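Local coordinates for aminopentol aminotransferase (Sphingopyxis macrogoltabida, PDB 6HBS), which transfers the amino group of aminopentol, the hydrolysed form of the mycotoxin fumonisin B1, to pyruvate with pyridoxal 5'-phosphate as cofactor, at residues F197-L207 / K337-F348; A360-V370 / T392-V403. All blocks are in the same frame, centred on the assembly; numbering follows the deposited sequence.

Contact 1: residues F197-L207 / K337-F348; sequences FRHEVFEDQAL and KQTGPAQMPQIF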
loop_
_atom_site.group_PDB
_atom_site.type_symbol
_atom_site.label_atom_id
_atom_site.label_comp_id
_atom_site.label_asym_id
_atom_site.label_seq_id
_atom_site.Cartn_x
_atom_site.Cartn_y
_atom_site.Cartn_z
ATOM N N PHE A 197 17.488 14.372 -6.799
ATOM C CA PHE A 197 18.521 14.275 -7.841
ATOM C C PHE A 197 18.007 13.312 -8.914
ATOM O O PHE A 197 16.920 12.703 -8.748
ATOM C CB PHE A 197 19.885 13.911 -7.238
ATOM C CG PHE A 197 20.003 12.605 -6.499
ATOM C CD1 PHE A 197 19.700 12.516 -5.145
ATOM C CD2 PHE A 197 20.493 11.479 -7.151
ATOM C CE1 PHE A 197 19.855 11.310 -4.470
ATOM C CE2 PHE A 197 20.641 10.271 -6.475
ATOM C CZ PHE A 197 20.306 10.183 -5.141
ATOM N N ARG A 198 18.759 13.165 -10.014
ATOM C CA ARG A 198 18.397 12.240 -11.056
ATOM C C ARG A 198 18.850 10.842 -10.633
ATOM O O ARG A 198 20.075 10.581 -10.525
ATOM C CB ARG A 198 19.043 12.625 -12.389
ATOM C CG ARG A 198 18.619 11.738 -13.552
ATOM C CD ARG A 198 17.164 11.967 -13.913
ATOM N NE ARG A 198 16.801 11.219 -15.104
ATOM C CZ ARG A 198 15.621 11.288 -15.704
ATOM N NH1 ARG A 198 14.609 11.926 -15.121
ATOM N NH2 ARG A 198 15.490 10.724 -16.891
ATOM N N HIS A 199 17.874 9.957 -10.368
ATOM C CA HIS A 199 18.131 8.595 -9.905
ATOM C C HIS A 199 17.225 7.626 -10.664
ATOM O O HIS A 199 16.145 7.253 -10.180
ATOM C CB HIS A 199 18.060 8.475 -8.366
ATOM C CG HIS A 199 16.854 9.045 -7.676
ATOM N ND1 HIS A 199 15.553 8.690 -8.001
ATOM C CD2 HIS A 199 16.756 9.865 -6.604
ATOM C CE1 HIS A 199 14.720 9.319 -7.182
ATOM N NE2 HIS A 199 15.428 10.030 -6.298
ATOM N N GLU A 200 17.662 7.239 -11.873
ATOM C CA GLU A 200 16.860 6.356 -12.728
ATOM C C GLU A 200 17.712 5.221 -13.281
ATOM O O GLU A 200 18.936 5.352 -13.410
ATOM C CB GLU A 200 16.223 7.155 -13.873
ATOM C CG GLU A 200 15.349 8.305 -13.377
ATOM C CD GLU A 200 14.170 7.894 -12.504
ATOM O OE1 GLU A 200 13.698 8.722 -11.681
ATOM O OE2 GLU A 200 13.704 6.772 -12.665
ATOM N N VAL A 201 17.014 4.162 -13.706
ATOM C CA VAL A 201 17.629 2.955 -14.229
ATOM C C VAL A 201 18.286 3.208 -15.590
ATOM O O VAL A 201 17.833 4.018 -16.381
ATOM C CB VAL A 201 16.647 1.773 -14.304
ATOM C CG1 VAL A 201 16.181 1.387 -12.904
ATOM C CG2 VAL A 201 15.477 2.060 -15.247
ATOM N N PHE A 202 19.374 2.463 -15.828
ATOM C CA PHE A 202 20.111 2.460 -17.096
ATOM C C PHE A 202 20.636 3.850 -17.455
ATOM O O PHE A 202 21.003 4.077 -18.595
ATOM C CB PHE A 202 19.237 1.907 -18.231
ATOM C CG PHE A 202 18.936 0.437 -18.102
ATOM C CD1 PHE A 202 19.900 -0.506 -18.425
ATOM C CD2 PHE A 202 17.715 -0.002 -17.622
ATOM C CE1 PHE A 202 19.622 -1.857 -18.315
ATOM C CE2 PHE A 202 17.439 -1.352 -17.489
ATOM C CZ PHE A 202 18.400 -2.274 -17.827
ATOM N N GLU A 203 20.727 4.760 -16.489
ATOM C CA GLU A 203 21.127 6.118 -16.766
ATOM C C GLU A 203 22.050 6.600 -15.638
ATOM O O GLU A 203 21.827 6.274 -14.453
ATOM C CB GLU A 203 19.863 6.973 -16.929
ATOM C CG GLU A 203 20.141 8.442 -17.194
ATOM C CD GLU A 203 18.886 9.317 -17.227
ATOM O OE1 GLU A 203 19.013 10.538 -16.999
ATOM O OE2 GLU A 203 17.791 8.765 -17.456
ATOM N N ASP A 204 23.074 7.382 -16.012
ATOM C CA ASP A 204 23.976 8.019 -15.064
ATOM C C ASP A 204 23.148 8.945 -14.182
ATOM O O ASP A 204 22.153 9.551 -14.629
ATOM C CB ASP A 204 25.126 8.781 -15.745
ATOM C CG ASP A 204 26.098 7.889 -16.525
ATOM O OD1 ASP A 204 26.470 6.808 -16.035
ATOM O OD2 ASP A 204 26.468 8.272 -17.648
ATOM N N GLN A 205 23.527 8.986 -12.905
ATOM C CA GLN A 205 22.916 9.874 -11.931
ATOM C C GLN A 205 23.575 11.259 -12.018
ATOM O O GLN A 205 24.677 11.411 -12.553
ATOM C CB GLN A 205 23.008 9.274 -10.529
ATOM C CG GLN A 205 22.242 7.971 -10.434
ATOM C CD GLN A 205 22.007 7.508 -9.015
ATOM O OE1 GLN A 205 20.873 7.197 -8.658
ATOM N NE2 GLN A 205 23.075 7.427 -8.219
ATOM N N ALA A 206 22.861 12.262 -11.506
ATOM C CA ALA A 206 23.314 13.620 -11.471
ATOM C C ALA A 206 22.654 14.337 -10.302
ATOM O O ALA A 206 21.432 14.177 -10.095
ATOM C CB ALA A 206 22.970 14.285 -12.780
ATOM N N LEU A 207 23.443 15.140 -9.581
ATOM C CA LEU A 207 22.938 15.992 -8.525
ATOM C C LEU A 207 22.029 17.083 -9.116
ATOM O O LEU A 207 22.178 17.469 -10.299
ATOM C CB LEU A 207 24.113 16.628 -7.786
ATOM C CG LEU A 207 25.143 15.656 -7.201
ATOM C CD1 LEU A 207 26.186 16.412 -6.404
ATOM C CD2 LEU A 207 24.500 14.592 -6.341
ATOM N N LYS A 337 32.008 4.825 -14.414
ATOM C CA LYS A 337 31.260 6.045 -14.131
ATOM C C LYS A 337 30.505 5.814 -12.809
ATOM O O LYS A 337 29.481 5.130 -12.788
ATOM C CB LYS A 337 30.275 6.360 -15.264
ATOM C CG LYS A 337 30.900 6.563 -16.639
ATOM C CD LYS A 337 29.883 6.872 -17.742
ATOM C CE LYS A 337 28.954 5.715 -18.070
ATOM N NZ LYS A 337 27.785 6.131 -18.885
ATOM N N GLN A 338 31.059 6.333 -11.715
ATOM C CA GLN A 338 30.406 6.265 -10.413
ATOM C C GLN A 338 29.724 7.609 -10.208
ATOM O O GLN A 338 30.401 8.591 -10.067
ATOM C CB GLN A 338 31.417 6.013 -9.302
ATOM C CG GLN A 338 32.254 4.763 -9.533
ATOM C CD GLN A 338 33.028 4.427 -8.287
ATOM O OE1 GLN A 338 32.465 3.971 -7.286
ATOM N NE2 GLN A 338 34.324 4.721 -8.319
ATOM N N THR A 339 28.386 7.624 -10.240
ATOM C CA THR A 339 27.628 8.865 -10.298
ATOM C C THR A 339 26.596 8.919 -9.174
ATOM O O THR A 339 26.214 7.904 -8.601
ATOM C CB THR A 339 26.971 9.041 -11.674
ATOM O OG1 THR A 339 26.086 7.954 -11.958
ATOM C CG2 THR A 339 28.020 9.144 -12.767
ATOM N N GLY A 340 26.146 10.141 -8.914
ATOM C CA GLY A 340 25.326 10.489 -7.798
ATOM C C GLY A 340 26.091 10.392 -6.485
ATOM O O GLY A 340 27.280 10.090 -6.442
ATOM N N PRO A 341 25.401 10.613 -5.357
ATOM C CA PRO A 341 26.046 10.582 -4.050
ATOM C C PRO A 341 26.663 9.196 -3.810
ATOM O O PRO A 341 26.074 8.187 -4.181
ATOM C CB PRO A 341 24.894 10.839 -3.062
ATOM C CG PRO A 341 23.762 11.339 -3.916
ATOM C CD PRO A 341 23.937 10.704 -5.276
ATOM N N ALA A 342 27.820 9.153 -3.144
ATOM C CA ALA A 342 28.507 7.890 -2.875
ATOM C C ALA A 342 27.636 6.960 -2.017
ATOM O O ALA A 342 27.787 5.744 -2.113
ATOM C CB ALA A 342 29.835 8.129 -2.193
ATOM N N GLN A 343 26.743 7.525 -1.192
ATOM C CA GLN A 343 25.827 6.713 -0.323
ATOM C C GLN A 343 24.620 6.136 -1.107
ATOM O O GLN A 343 23.847 5.327 -0.542
ATOM C CB GLN A 343 25.362 7.549 0.879
ATOM C CG GLN A 343 24.443 8.733 0.575
ATOM C CD GLN A 343 25.134 10.058 0.361
ATOM O OE1 GLN A 343 26.236 10.092 -0.174
ATOM N NE2 GLN A 343 24.494 11.156 0.760
ATOM N N MET A 344 24.374 6.603 -2.342
ATOM C CA MET A 344 23.337 6.038 -3.221
ATOM C C MET A 344 23.902 5.955 -4.627
ATOM O O MET A 344 23.423 6.648 -5.521
ATOM C CB MET A 344 22.074 6.902 -3.269
ATOM C CG MET A 344 21.341 6.943 -1.975
ATOM S SD MET A 344 19.796 7.915 -2.018
ATOM C CE MET A 344 18.946 7.338 -3.480
ATOM N N PRO A 345 24.937 5.122 -4.851
ATOM C CA PRO A 345 25.726 5.212 -6.074
ATOM C C PRO A 345 25.171 4.424 -7.250
ATOM O O PRO A 345 24.562 3.363 -7.088
ATOM C CB PRO A 345 27.101 4.652 -5.623
ATOM C CG PRO A 345 26.750 3.615 -4.589
ATOM C CD PRO A 345 25.501 4.151 -3.895
ATOM N N GLN A 346 25.366 4.993 -8.436
ATOM C CA GLN A 346 25.182 4.293 -9.697
ATOM C C GLN A 346 26.599 4.002 -10.209
ATOM O O GLN A 346 27.427 4.916 -10.318
ATOM C CB GLN A 346 24.387 5.170 -10.661
ATOM C CG GLN A 346 24.015 4.515 -11.977
ATOM C CD GLN A 346 22.730 3.732 -11.860
ATOM O OE1 GLN A 346 22.702 2.690 -11.205
ATOM N NE2 GLN A 346 21.669 4.237 -12.496
ATOM N N ILE A 347 26.881 2.738 -10.473
ATOM C CA ILE A 347 28.240 2.292 -10.799
ATOM C C ILE A 347 28.164 1.539 -12.130
ATOM O O ILE A 347 27.809 0.387 -12.183
ATOM C CB ILE A 347 28.835 1.439 -9.658
ATOM C CG1 ILE A 347 28.861 2.204 -8.332
ATOM C CG2 ILE A 347 30.229 0.951 -10.046
ATOM C CD1 ILE A 347 29.300 1.370 -7.115
ATOM N N PHE A 348 28.431 2.275 -13.206
ATOM C CA PHE A 348 28.464 1.768 -14.538
ATOM C C PHE A 348 29.912 1.737 -15.068
ATOM O O PHE A 348 30.825 2.334 -14.473
ATOM C CB PHE A 348 27.645 2.684 -15.455
ATOM C CG PHE A 348 26.142 2.677 -15.281
ATOM C CD1 PHE A 348 25.496 1.815 -14.406
ATOM C CD2 PHE A 348 25.360 3.550 -16.030
ATOM C CE1 PHE A 348 24.111 1.838 -14.268
ATOM C CE2 PHE A 348 23.981 3.586 -15.871
ATOM C CZ PHE A 348 23.358 2.716 -15.007
HETATM O O HOH W 1 26.878 5.989 -13.409
#
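With CG beside its backbone N (chi1 -63°) and the chain extended beyond it, Q205 reaches across to the hairpin 337-348, while Q346, its CG anti to the backbone N and its chain bent at chi2, crosses it at about a right angle. Q205 NE2 donates to M344 O at 2.8 Å, in the carbonyl plane, and to T339 O at 3.2 Å from above that carbonyl's plane. Q205 N donates to T339 OG1 at 2.9 Å. In return Q346 NE2 gives a hydrogen bond to E203 O at 2.8 Å. Glutamine suits both places, since a long neutral amide can satisfy main-chain carbonyls without bringing in charge. Toward solvent, where both residues are partly exposed, D204 OD2 offers its syn lone pair to K337 NZ (2.8 Å), and a water joins D204 OD1, K337 O and T339 OG1. The apolar end is closed by F197: P341 CD lies over one ring face, a CH-pi contact 3.9 Å from the centroid, and M344 SD comes to the edge as a Met-aromatic contact. H199, over the opposite face, touches the cofactor; by packing on F197 and gripping Q205, the hairpin backs a loop that helps line this class-III aminotransferase's pyridoxal-phosphate pocket.

Contact 2: residues A360-V370 / T392-V403; sequences AWAAACLKGGV and TLEATDRAFSAV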
loop_
_atom_site.group_PDB
_atom_site.type_symbol
_atom_site.label_atom_id
_atom_site.label_comp_id
_atom_site.label_asym_id
_atom_site.label_seq_id
_atom_site.Cartn_x
_atom_site.Cartn_y
_atom_site.Cartn_z
ATOM N N ALA A 360 28.518 -8.447 -16.469
ATOM C CA ALA A 360 29.484 -9.514 -16.185
ATOM C C ALA A 360 30.188 -9.239 -14.842
ATOM O O ALA A 360 30.385 -10.150 -14.026
ATOM C CB ALA A 360 30.464 -9.636 -17.339
ATOM N N TRP A 361 30.514 -7.974 -14.588
ATOM C CA TRP A 361 31.205 -7.549 -13.378
ATOM C C TRP A 361 30.302 -7.759 -12.156
ATOM O O TRP A 361 30.745 -8.268 -11.166
ATOM C CB TRP A 361 31.615 -6.080 -13.502
ATOM C CG TRP A 361 32.368 -5.553 -12.326
ATOM C CD1 TRP A 361 33.679 -5.803 -12.007
ATOM C CD2 TRP A 361 31.860 -4.672 -11.310
ATOM N NE1 TRP A 361 34.011 -5.147 -10.852
ATOM C CE2 TRP A 361 32.912 -4.451 -10.394
ATOM C CE3 TRP A 361 30.614 -4.080 -11.063
ATOM C CZ2 TRP A 361 32.761 -3.623 -9.281
ATOM C CZ3 TRP A 361 30.467 -3.249 -9.981
ATOM C CH2 TRP A 361 31.521 -3.057 -9.080
ATOM N N ALA A 362 29.029 -7.351 -12.271
ATOM C CA ALA A 362 28.081 -7.497 -11.175
ATOM C C ALA A 362 27.923 -8.984 -10.850
ATOM O O ALA A 362 27.908 -9.360 -9.694
ATOM C CB ALA A 362 26.745 -6.830 -11.525
ATOM N N ALA A 363 27.845 -9.835 -11.882
ATOM C CA ALA A 363 27.625 -11.259 -11.641
ATOM C C ALA A 363 28.851 -11.859 -10.947
ATOM O O ALA A 363 28.710 -12.719 -10.090
ATOM C CB ALA A 363 27.325 -12.003 -12.920
ATOM N N ALA A 364 30.047 -11.416 -11.362
ATOM C CA ALA A 364 31.313 -11.917 -10.802
ATOM C C ALA A 364 31.409 -11.500 -9.330
ATOM O O ALA A 364 31.923 -12.228 -8.515
ATOM C CB ALA A 364 32.485 -11.407 -11.612
ATOM N N CYS A 365 30.854 -10.335 -8.984
ATOM C CA CYS A 365 30.828 -9.905 -7.580
ATOM C C CYS A 365 29.978 -10.847 -6.700
ATOM O O CYS A 365 30.293 -11.009 -5.515
ATOM C CB CYS A 365 30.305 -8.490 -7.422
ATOM S SG CYS A 365 31.414 -7.186 -8.000
ATOM N N LEU A 366 28.912 -11.452 -7.250
ATOM C CA LEU A 366 28.072 -12.425 -6.481
ATOM C C LEU A 366 28.936 -13.562 -5.931
ATOM O O LEU A 366 28.754 -13.964 -4.793
ATOM C CB LEU A 366 26.966 -13.041 -7.341
ATOM C CG LEU A 366 25.798 -12.137 -7.723
ATOM C CD1 LEU A 366 24.853 -12.860 -8.698
ATOM C CD2 LEU A 366 25.030 -11.656 -6.504
ATOM N N LYS A 367 29.870 -14.067 -6.742
ATOM C CA LYS A 367 30.733 -15.189 -6.327
ATOM C C LYS A 367 31.561 -14.824 -5.100
ATOM O O LYS A 367 31.887 -15.696 -4.309
ATOM C CB LYS A 367 31.737 -15.577 -7.415
ATOM C CG LYS A 367 31.140 -16.219 -8.657
ATOM C CD LYS A 367 31.973 -17.398 -9.154
ATOM C CE LYS A 367 32.330 -17.308 -10.621
ATOM N NZ LYS A 367 31.133 -17.024 -11.448
ATOM N N GLY A 368 31.922 -13.544 -4.970
ATOM C CA GLY A 368 32.668 -13.068 -3.834
ATOM C C GLY A 368 31.778 -12.638 -2.701
ATOM O O GLY A 368 32.247 -12.009 -1.783
ATOM N N GLY A 369 30.472 -12.934 -2.786
ATOM C CA GLY A 369 29.583 -12.602 -1.682
ATOM C C GLY A 369 29.242 -11.124 -1.593
ATOM O O GLY A 369 29.098 -10.607 -0.509
ATOM N N VAL A 370 29.083 -10.456 -2.738
ATOM C CA VAL A 370 28.695 -9.062 -2.787
ATOM C C VAL A 370 27.534 -8.952 -3.774
ATOM O O VAL A 370 27.595 -9.547 -4.835
ATOM C CB VAL A 370 29.873 -8.179 -3.229
ATOM C CG1 VAL A 370 29.462 -6.772 -3.615
ATOM C CG2 VAL A 370 30.957 -8.166 -2.165
ATOM N N THR A 392 34.242 -6.170 0.572
ATOM C CA THR A 392 33.599 -5.870 -0.704
ATOM C C THR A 392 34.677 -5.701 -1.789
ATOM O O THR A 392 34.581 -6.221 -2.896
ATOM C CB THR A 392 32.706 -4.639 -0.548
ATOM O OG1 THR A 392 31.650 -4.995 0.354
ATOM C CG2 THR A 392 32.175 -4.160 -1.870
ATOM N N LEU A 393 35.700 -4.931 -1.434
ATOM C CA LEU A 393 36.739 -4.505 -2.364
ATOM C C LEU A 393 37.636 -5.682 -2.748
ATOM O O LEU A 393 38.112 -5.709 -3.873
ATOM C CB LEU A 393 37.533 -3.336 -1.775
ATOM C CG LEU A 393 36.816 -1.989 -1.775
ATOM C CD1 LEU A 393 37.553 -1.000 -0.878
ATOM C CD2 LEU A 393 36.641 -1.404 -3.172
ATOM N N GLU A 394 37.756 -6.706 -1.895
ATOM C CA GLU A 394 38.416 -7.952 -2.315
ATOM C C GLU A 394 37.584 -8.651 -3.398
ATOM O O GLU A 394 38.125 -9.184 -4.363
ATOM C CB GLU A 394 38.624 -8.924 -1.151
ATOM C CG GLU A 394 39.235 -8.290 0.089
ATOM C CD GLU A 394 40.662 -8.672 0.455
ATOM O OE1 GLU A 394 40.971 -8.677 1.675
ATOM O OE2 GLU A 394 41.468 -8.926 -0.473
ATOM N N ALA A 395 36.252 -8.634 -3.243
ATOM C CA ALA A 395 35.350 -9.266 -4.205
ATOM C C ALA A 395 35.367 -8.516 -5.537
ATOM O O ALA A 395 35.383 -9.132 -6.603
ATOM C CB ALA A 395 33.951 -9.322 -3.643
ATOM N N THR A 396 35.360 -7.186 -5.454
ATOM C CA THR A 396 35.293 -6.357 -6.651
ATOM C C THR A 396 36.608 -6.468 -7.432
ATOM O O THR A 396 36.616 -6.411 -8.659
ATOM C CB THR A 396 34.941 -4.902 -6.336
ATOM O OG1 THR A 396 35.875 -4.311 -5.441
ATOM C CG2 THR A 396 33.540 -4.771 -5.777
ATOM N N ASP A 397 37.708 -6.652 -6.710
ATOM C CA ASP A 397 39.032 -6.820 -7.336
ATOM C C ASP A 397 39.014 -8.078 -8.198
ATOM O O ASP A 397 39.368 -8.026 -9.390
ATOM C CB ASP A 397 40.143 -6.885 -6.287
ATOM C CG ASP A 397 41.517 -6.826 -6.941
ATOM O OD1 ASP A 397 41.893 -5.727 -7.413
ATOM O OD2 ASP A 397 42.149 -7.892 -7.057
ATOM N N ARG A 398 38.564 -9.198 -7.601
ATOM C CA ARG A 398 38.444 -10.454 -8.329
ATOM C C ARG A 398 37.474 -10.316 -9.509
ATOM O O ARG A 398 37.597 -11.021 -10.517
ATOM C CB ARG A 398 38.045 -11.579 -7.368
ATOM C CG ARG A 398 39.172 -11.910 -6.399
ATOM C CD ARG A 398 39.026 -13.210 -5.641
ATOM N NE ARG A 398 37.841 -13.215 -4.806
ATOM C CZ ARG A 398 37.746 -12.641 -3.611
ATOM N NH1 ARG A 398 38.822 -12.108 -3.053
ATOM N NH2 ARG A 398 36.570 -12.590 -2.996
ATOM N N ALA A 399 36.477 -9.436 -9.376
ATOM C CA ALA A 399 35.463 -9.294 -10.387
ATOM C C ALA A 399 36.046 -8.582 -11.609
ATOM O O ALA A 399 35.759 -8.962 -12.741
ATOM C CB ALA A 399 34.249 -8.579 -9.815
ATOM N N PHE A 400 36.827 -7.525 -11.374
ATOM C CA PHE A 400 37.566 -6.841 -12.444
ATOM C C PHE A 400 38.449 -7.845 -13.198
ATOM O O PHE A 400 38.415 -7.867 -14.437
ATOM C CB PHE A 400 38.400 -5.680 -11.893
ATOM C CG PHE A 400 37.631 -4.415 -11.597
ATOM C CD1 PHE A 400 37.070 -3.662 -12.615
ATOM C CD2 PHE A 400 37.507 -3.947 -10.306
ATOM C CE1 PHE A 400 36.347 -2.511 -12.328
ATOM C CE2 PHE A 400 36.803 -2.789 -10.024
ATOM C CZ PHE A 400 36.212 -2.081 -11.034
ATOM N N SER A 401 39.161 -8.719 -12.460
ATOM C CA SER A 401 40.054 -9.734 -13.086
ATOM C C SER A 401 39.227 -10.671 -13.957
ATOM O O SER A 401 39.632 -10.966 -15.077
ATOM C CB SER A 401 40.844 -10.550 -12.081
ATOM O OG SER A 401 41.636 -9.708 -11.270
ATOM N N ALA A 402 38.084 -11.134 -13.426
ATOM C CA ALA A 402 37.259 -12.109 -14.135
ATOM C C ALA A 402 36.704 -11.498 -15.435
ATOM O O ALA A 402 36.575 -12.181 -16.465
ATOM C CB ALA A 402 36.164 -12.632 -13.224
ATOM N N VAL A 403 36.390 -10.202 -15.397
ATOM C CA VAL A 403 35.864 -9.505 -16.572
ATOM C C VAL A 403 36.961 -9.395 -17.643
ATOM O O VAL A 403 36.689 -9.598 -18.829
ATOM C CB VAL A 403 35.281 -8.137 -16.165
ATOM C CG1 VAL A 403 35.242 -7.141 -17.307
ATOM C CG2 VAL A 403 33.898 -8.314 -15.556
HETATM O O HOH W 2 34.205 -11.609 -6.794
#
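W361 and F400 carry the aromatic part of this helix pair. The indole leaves its helix with CG anti to the backbone N (chi1 -178°), a torsion that carries the ring across as a knob among T396, A399, F400 and V403. W361 NE1 stands over the centre of the F400 ring, 3.5 Å above its plane, with the five-membered ring and the phenyl planes inclined at 44°, an oblique pairing. NE1 is buried without a polar partner; the F400 face and A399 CB lie against it. An alanine in place of F400 removes the ring under W361 NE1, which would probably open a gap there and let the indole shift in its hole.

The aliphatic contacts are built from small residues. A364 CB meets A399 CB at 3.8 Å, and A399 CB also touches W361 CD1 at 3.6 Å. V403 CG2 packs on W361 N, CA and CB. C365 SG, over the centre of one face of the indole, touches both A399 CB (3.6 Å) and T396 CG2. Such short side chains let the axes of 360-367 and 392-403 approach to 8.1 Å, with 130° between their N-to-C directions. Past the end of the first helix, V370 CG2 presses on A395 CB at 3.5 Å. G368 faces A395 so closely that a beta carbon there would clash with A395 CB.

Polar contacts are few. One water donates to A364 O (2.9 Å) and A395 O (2.7 Å), joining the two main chains. T392 and T396 turn their methyls to V370 and to W361 and C365, while their hydroxyls bond to Y58 and Q328 elsewhere in the chain.

Helix 356-367, ended by a Schellman motif with G369 as its C' residue, thus makes a close, alanine- and glycine-lined crossing with helix 386-405, W361 its knob into a hole.

Overall arrangement
Contact 1 and contact 2 follow one another along the chain, and strand 346-349 of the first leads into helix 356-367 of the second. Their centres lie 20 Å apart, yet they touch where I347 CG2 packs on W361 CZ3 at 4.2 Å. Helix 310-332 serves both, packing on I347 in one and on T396 and F400 in the other. Contact 1, its centre about 12 Å from that of the chain, is partly buried and relies on side-chain amides, main-chain carbonyls and a salt bridge, as suits a loop laid against a short hairpin. Contact 2, its centre about 24 Å out, is mostly buried between helices whose main-chain polar groups are largely used internally, so small apolar and aromatic groups dominate.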